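Local coordinates for protein D-glyceraldehyde dehydrogenase (NADP(+)) (Thermoplasma acidophilum, PDB 5IZD) that oxidises D-glyceraldehyde to (R)-glycerate with NADP(+) and water, a step of the non-phosphorylated Entner-Doudoroff pathway, at residues K131-K136 with I473-S478; A160-T165 with S465-L470. All coordinates share one frame; numbering follows the deposited sequence.

In the fold
After the N-terminal strands and helices, the chain lays down strand 130-145, whose early part pairs with strand 120-124 and on its other side gains strand 468-476 from near the C terminus; helix 153-164 follows directly. Some 300 residues later, where the chain leaves helix 460-465, residues 465-470 pack on the end of helix 153-164, closing interaction 2. The far half of strand 468-476 then pairs antiparallel with residues 131-136 in interaction 1, so the loop of interaction 2 is nested within that of interaction 1. The two centres lie about 22 Å apart, and Leu470 bridges them by packing on Gln134 and Lys136. One strand joins a helix to a sheet that continues into a second subunit.

Interaction 1: K131-K136 with I473-S478; sequences KIFQYK and IYVDYS
Ile473 and Phe133 exchange two backbone hydrogen bonds, Ile473 N to Phe133 O and Phe133 N to Ile473 O, both 2.8 Å. From the same residue, Ile473, CD1 reaches over one face of the Tyr135 ring, offset toward the rim, in a CH-pi contact 4.2 Å from the ring centroid. Tyr474 faces Ile132 in a non-hydrogen-bonded pair: the two side chains run side by side in the same direction, and Ile132 CG1 lies over one ring face, 3.5 Å above the plane. The phenol oxygen of Tyr474 looks to another subunit, accepting a hydrogen bond from Ala442 N of the second one. This is an antiparallel pair of strands, part of the oligomerisation region of the aldehyde dehydrogenase fold, and over these short segments the strand directions differ by 154°; on its other side the 473-475 strand pairs in parallel with a strand of the second subunit, so the sheet runs on across the interface. Val475 completes the pairing, with Val475 N meeting Lys131 O at 3.0 Å, while its CG2 sits at the edge of the Phe133 ring, 4.0 Å from CE2. At the end of the strand, Asp476 OD1 accepts from Ser478 N, an Asx turn, and also from Ser478 OG. Between them in sequence, Tyr477 takes the crowded position about chi1 (50°), and its OH accepts from Lys131 NZ at 3.1 Å. The lysine chain bends at chi2 (-68°) and again at chi4, and NZ also forms a salt bridge with Glu426 of the fourth subunit. An alanine at Lys131 would probably leave Tyr477 OH without this donor and the Glu426 carboxylate of the fourth subunit without this positive partner.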
# COMPACT_ATOMS: atom_id res chain seq x y z
N LYS A 131 0.34 10.24 -17.95
CA LYS A 131 0.18 9.66 -16.60
C LYS A 131 -1.25 9.14 -16.45
O LYS A 131 -2.16 9.57 -17.17
CB LYS A 131 0.50 10.67 -15.47
CG LYS A 131 1.96 11.17 -15.44
CD LYS A 131 2.93 10.04 -15.05
CE LYS A 131 4.41 10.42 -15.05
NZ LYS A 131 4.96 10.66 -16.42
N ILE A 132 -1.44 8.24 -15.51
CA ILE A 132 -2.76 7.74 -15.15
C ILE A 132 -3.02 8.06 -13.66
O ILE A 132 -2.33 7.58 -12.79
CB ILE A 132 -2.86 6.25 -15.47
CG1 ILE A 132 -2.63 6.03 -16.96
CG2 ILE A 132 -4.24 5.69 -15.07
CD1 ILE A 132 -2.49 4.56 -17.32
N PHE A 133 -3.98 8.93 -13.40
CA PHE A 133 -4.30 9.34 -12.04
C PHE A 133 -5.43 8.46 -11.55
O PHE A 133 -6.50 8.34 -12.19
CB PHE A 133 -4.65 10.83 -12.00
CG PHE A 133 -3.54 11.70 -12.44
CD1 PHE A 133 -2.49 12.00 -11.59
CD2 PHE A 133 -3.44 12.14 -13.77
CE1 PHE A 133 -1.40 12.75 -12.03
CE2 PHE A 133 -2.39 12.93 -14.19
CZ PHE A 133 -1.36 13.23 -13.31
N GLN A 134 -5.24 7.83 -10.40
CA GLN A 134 -6.33 7.02 -9.84
C GLN A 134 -6.87 7.65 -8.59
O GLN A 134 -6.20 7.65 -7.60
CB GLN A 134 -5.84 5.61 -9.64
CG GLN A 134 -5.42 5.01 -10.97
CD GLN A 134 -4.83 3.66 -10.87
OE1 GLN A 134 -4.00 3.38 -10.00
NE2 GLN A 134 -5.25 2.78 -11.76
N TYR A 135 -8.08 8.18 -8.64
CA TYR A 135 -8.68 8.86 -7.49
C TYR A 135 -9.59 7.88 -6.75
O TYR A 135 -10.15 7.00 -7.37
CB TYR A 135 -9.57 10.04 -7.93
CG TYR A 135 -8.86 11.28 -8.36
CD1 TYR A 135 -7.57 11.25 -8.84
CD2 TYR A 135 -9.50 12.52 -8.32
CE1 TYR A 135 -6.94 12.39 -9.25
CE2 TYR A 135 -8.85 13.67 -8.73
CZ TYR A 135 -7.57 13.59 -9.20
OH TYR A 135 -6.85 14.66 -9.65
N LYS A 136 -9.76 8.08 -5.46
CA LYS A 136 -10.68 7.30 -4.67
C LYS A 136 -11.79 8.26 -4.26
O LYS A 136 -11.49 9.29 -3.65
CB LYS A 136 -9.96 6.70 -3.49
CG LYS A 136 -9.38 5.36 -3.86
CD LYS A 136 -8.61 4.72 -2.75
CE LYS A 136 -7.87 3.56 -3.37
NZ LYS A 136 -7.05 2.86 -2.37
N ILE A 473 -8.02 8.70 -14.57
CA ILE A 473 -7.92 9.78 -15.50
C ILE A 473 -6.58 9.62 -16.25
O ILE A 473 -5.53 9.70 -15.64
CB ILE A 473 -8.03 11.14 -14.81
CG1 ILE A 473 -9.31 11.21 -13.95
CG2 ILE A 473 -8.06 12.23 -15.86
CD1 ILE A 473 -9.12 10.80 -12.50
N TYR A 474 -6.67 9.44 -17.56
CA TYR A 474 -5.55 9.19 -18.44
C TYR A 474 -5.29 10.55 -19.06
O TYR A 474 -6.16 11.10 -19.72
CB TYR A 474 -5.95 8.21 -19.54
CG TYR A 474 -6.00 6.72 -19.15
CD1 TYR A 474 -7.01 6.21 -18.36
CD2 TYR A 474 -5.02 5.84 -19.63
CE1 TYR A 474 -7.07 4.88 -18.01
CE2 TYR A 474 -5.07 4.47 -19.33
CZ TYR A 474 -6.09 4.01 -18.49
OH TYR A 474 -6.10 2.67 -18.24
N VAL A 475 -4.12 11.13 -18.84
CA VAL A 475 -3.86 12.45 -19.39
C VAL A 475 -2.66 12.36 -20.32
O VAL A 475 -1.67 11.76 -19.95
CB VAL A 475 -3.56 13.49 -18.29
CG1 VAL A 475 -3.31 14.85 -18.94
CG2 VAL A 475 -4.74 13.65 -17.32
N ASP A 476 -2.78 12.98 -21.51
CA ASP A 476 -1.65 13.18 -22.43
C ASP A 476 -1.31 14.66 -22.44
O ASP A 476 -2.06 15.48 -22.87
CB ASP A 476 -2.02 12.70 -23.83
CG ASP A 476 -0.82 12.72 -24.83
OD1 ASP A 476 -0.14 13.76 -24.94
OD2 ASP A 476 -0.57 11.70 -25.51
N TYR A 477 -0.11 14.99 -22.00
CA TYR A 477 0.37 16.37 -22.00
C TYR A 477 1.63 16.58 -22.86
O TYR A 477 2.43 17.50 -22.63
CB TYR A 477 0.64 16.80 -20.59
CG TYR A 477 1.49 15.87 -19.78
CD1 TYR A 477 0.89 14.84 -19.05
CD2 TYR A 477 2.90 16.03 -19.70
CE1 TYR A 477 1.65 13.98 -18.28
CE2 TYR A 477 3.66 15.18 -18.91
CZ TYR A 477 3.02 14.17 -18.20
OH TYR A 477 3.70 13.30 -17.38
N SER A 478 1.81 15.76 -23.88
CA SER A 478 2.89 15.97 -24.86
C SER A 478 2.77 17.33 -25.56
O SER A 478 3.80 17.86 -25.95
CB SER A 478 2.91 14.84 -25.89
OG SER A 478 1.80 14.93 -26.75

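Interaction 2: A160-T165 with S465-L470; sequences APALLT and SEYLKL
Thr165 OG1 lies 2.7 Å from Pro161 O and 3.0 Å from Ala162 O, two carbonyls of the last helical turn. It also touches Tyr467 CB at 3.4 Å. The hydroxyl stands between the backbone N and the carbonyl carbon (chi1 55°), which turns it back toward the helix. The Tyr467 side chain crosses that of Thr165 at about a right angle and lays its ring against the helix, with Ala162 N over the ring centre, 4.2 Å above the plane. Around this ring, Ala162 CB packs 3.9 Å from CD1, and Pro161 CG comes obliquely to within 3.8 Å of CE2. Here the C-terminal end of helix 153-164 meets a type I beta turn, Ser465 to Leu468, closed by Leu468 N bonding to Ser465 O, that leads from helix 460-465 into strand 468-476. Strand 130-145, helix 153-164 and parallel strand 168-172 form a beta-alpha-beta crossover, consistent with the Rossmann-like cofactor domain of this family. Asn167 ND2 ties the two sides together, donating to both Ala162 O and Tyr467 O, and the phenol oxygen of Tyr467 is hydrogen-bonded to Thr222 OG1. The Tyr467 side chain also approaches that of Ile245, which by similarity belongs to the NADP(+) site, but lies about 13 Å from the bound cofactor. Next, Leu468 crosses Thr165 obliquely, its CD2 lying 3.7 Å from Thr165 CB and its CG against the CG2 methyl.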
# COMPACT_ATOMS: atom_id res chain seq x y z
N ALA A 160 -19.98 4.98 10.38
CA ALA A 160 -18.68 5.70 10.46
C ALA A 160 -17.87 5.67 9.18
O ALA A 160 -17.51 6.75 8.68
CB ALA A 160 -17.85 5.29 11.66
N PRO A 161 -17.64 4.47 8.59
CA PRO A 161 -16.79 4.50 7.39
C PRO A 161 -17.52 5.07 6.18
O PRO A 161 -16.88 5.67 5.31
CB PRO A 161 -16.46 3.02 7.13
CG PRO A 161 -17.51 2.24 7.87
CD PRO A 161 -17.87 3.08 9.05
N ALA A 162 -18.81 4.81 6.07
CA ALA A 162 -19.59 5.36 4.96
C ALA A 162 -19.54 6.88 4.93
O ALA A 162 -19.20 7.51 3.88
CB ALA A 162 -21.03 4.84 4.97
N LEU A 163 -19.78 7.47 6.10
CA LEU A 163 -19.72 8.91 6.24
C LEU A 163 -18.32 9.50 6.11
O LEU A 163 -18.15 10.53 5.50
CB LEU A 163 -20.37 9.33 7.58
CG LEU A 163 -21.88 9.06 7.65
CD1 LEU A 163 -22.40 9.27 9.08
CD2 LEU A 163 -22.74 9.91 6.71
N LEU A 164 -17.30 8.86 6.69
CA LEU A 164 -15.96 9.41 6.65
C LEU A 164 -15.53 9.55 5.20
O LEU A 164 -14.98 10.59 4.82
CB LEU A 164 -15.00 8.54 7.48
CG LEU A 164 -13.54 8.96 7.58
CD1 LEU A 164 -12.67 8.69 6.32
CD2 LEU A 164 -13.46 10.40 7.98
N THR A 165 -15.83 8.51 4.40
CA THR A 165 -15.47 8.48 3.01
C THR A 165 -16.29 9.39 2.10
O THR A 165 -16.01 9.45 0.92
CB THR A 165 -15.48 7.02 2.47
OG1 THR A 165 -16.72 6.39 2.71
CG2 THR A 165 -14.37 6.23 3.13
N SER A 465 -11.99 1.03 2.69
CA SER A 465 -11.79 1.21 1.22
C SER A 465 -12.94 0.61 0.37
O SER A 465 -13.15 1.05 -0.73
CB SER A 465 -10.39 0.71 0.78
OG SER A 465 -9.45 1.50 1.46
N GLU A 466 -13.79 -0.26 0.96
CA GLU A 466 -14.96 -0.79 0.26
C GLU A 466 -15.97 0.30 -0.02
O GLU A 466 -16.81 0.12 -0.92
CB GLU A 466 -15.66 -1.95 1.01
CG GLU A 466 -14.81 -3.21 1.23
CD GLU A 466 -14.43 -4.03 -0.02
OE1 GLU A 466 -14.71 -3.63 -1.19
OE2 GLU A 466 -13.83 -5.12 0.18
N TYR A 467 -15.91 1.40 0.71
CA TYR A 467 -16.84 2.52 0.50
C TYR A 467 -16.34 3.63 -0.46
O TYR A 467 -17.00 4.66 -0.67
CB TYR A 467 -17.18 3.13 1.86
CG TYR A 467 -17.95 2.19 2.77
CD1 TYR A 467 -19.34 2.13 2.72
CD2 TYR A 467 -17.29 1.35 3.70
CE1 TYR A 467 -20.07 1.30 3.58
CE2 TYR A 467 -18.02 0.50 4.55
CZ TYR A 467 -19.40 0.49 4.50
OH TYR A 467 -20.11 -0.36 5.31
N LEU A 468 -15.15 3.40 -1.02
CA LEU A 468 -14.56 4.29 -2.02
C LEU A 468 -14.48 3.56 -3.36
O LEU A 468 -14.12 2.37 -3.43
CB LEU A 468 -13.17 4.72 -1.56
CG LEU A 468 -13.14 5.60 -0.33
CD1 LEU A 468 -11.73 5.64 0.27
CD2 LEU A 468 -13.56 7.01 -0.70
N LYS A 469 -14.80 4.30 -4.42
CA LYS A 469 -14.61 3.85 -5.78
C LYS A 469 -13.35 4.45 -6.41
O LYS A 469 -13.18 5.66 -6.36
CB LYS A 469 -15.81 4.25 -6.62
CG LYS A 469 -15.77 3.71 -8.03
CD LYS A 469 -16.16 2.24 -8.02
CE LYS A 469 -16.00 1.63 -9.39
NZ LYS A 469 -16.50 0.23 -9.23
N LEU A 470 -12.55 3.62 -7.04
CA LEU A 470 -11.35 4.04 -7.74
C LEU A 470 -11.78 4.43 -9.14
O LEU A 470 -12.53 3.74 -9.74
CB LEU A 470 -10.37 2.89 -7.78
CG LEU A 470 -8.87 3.12 -7.99
CD1 LEU A 470 -8.23 4.14 -7.11
CD2 LEU A 470 -8.06 1.85 -7.93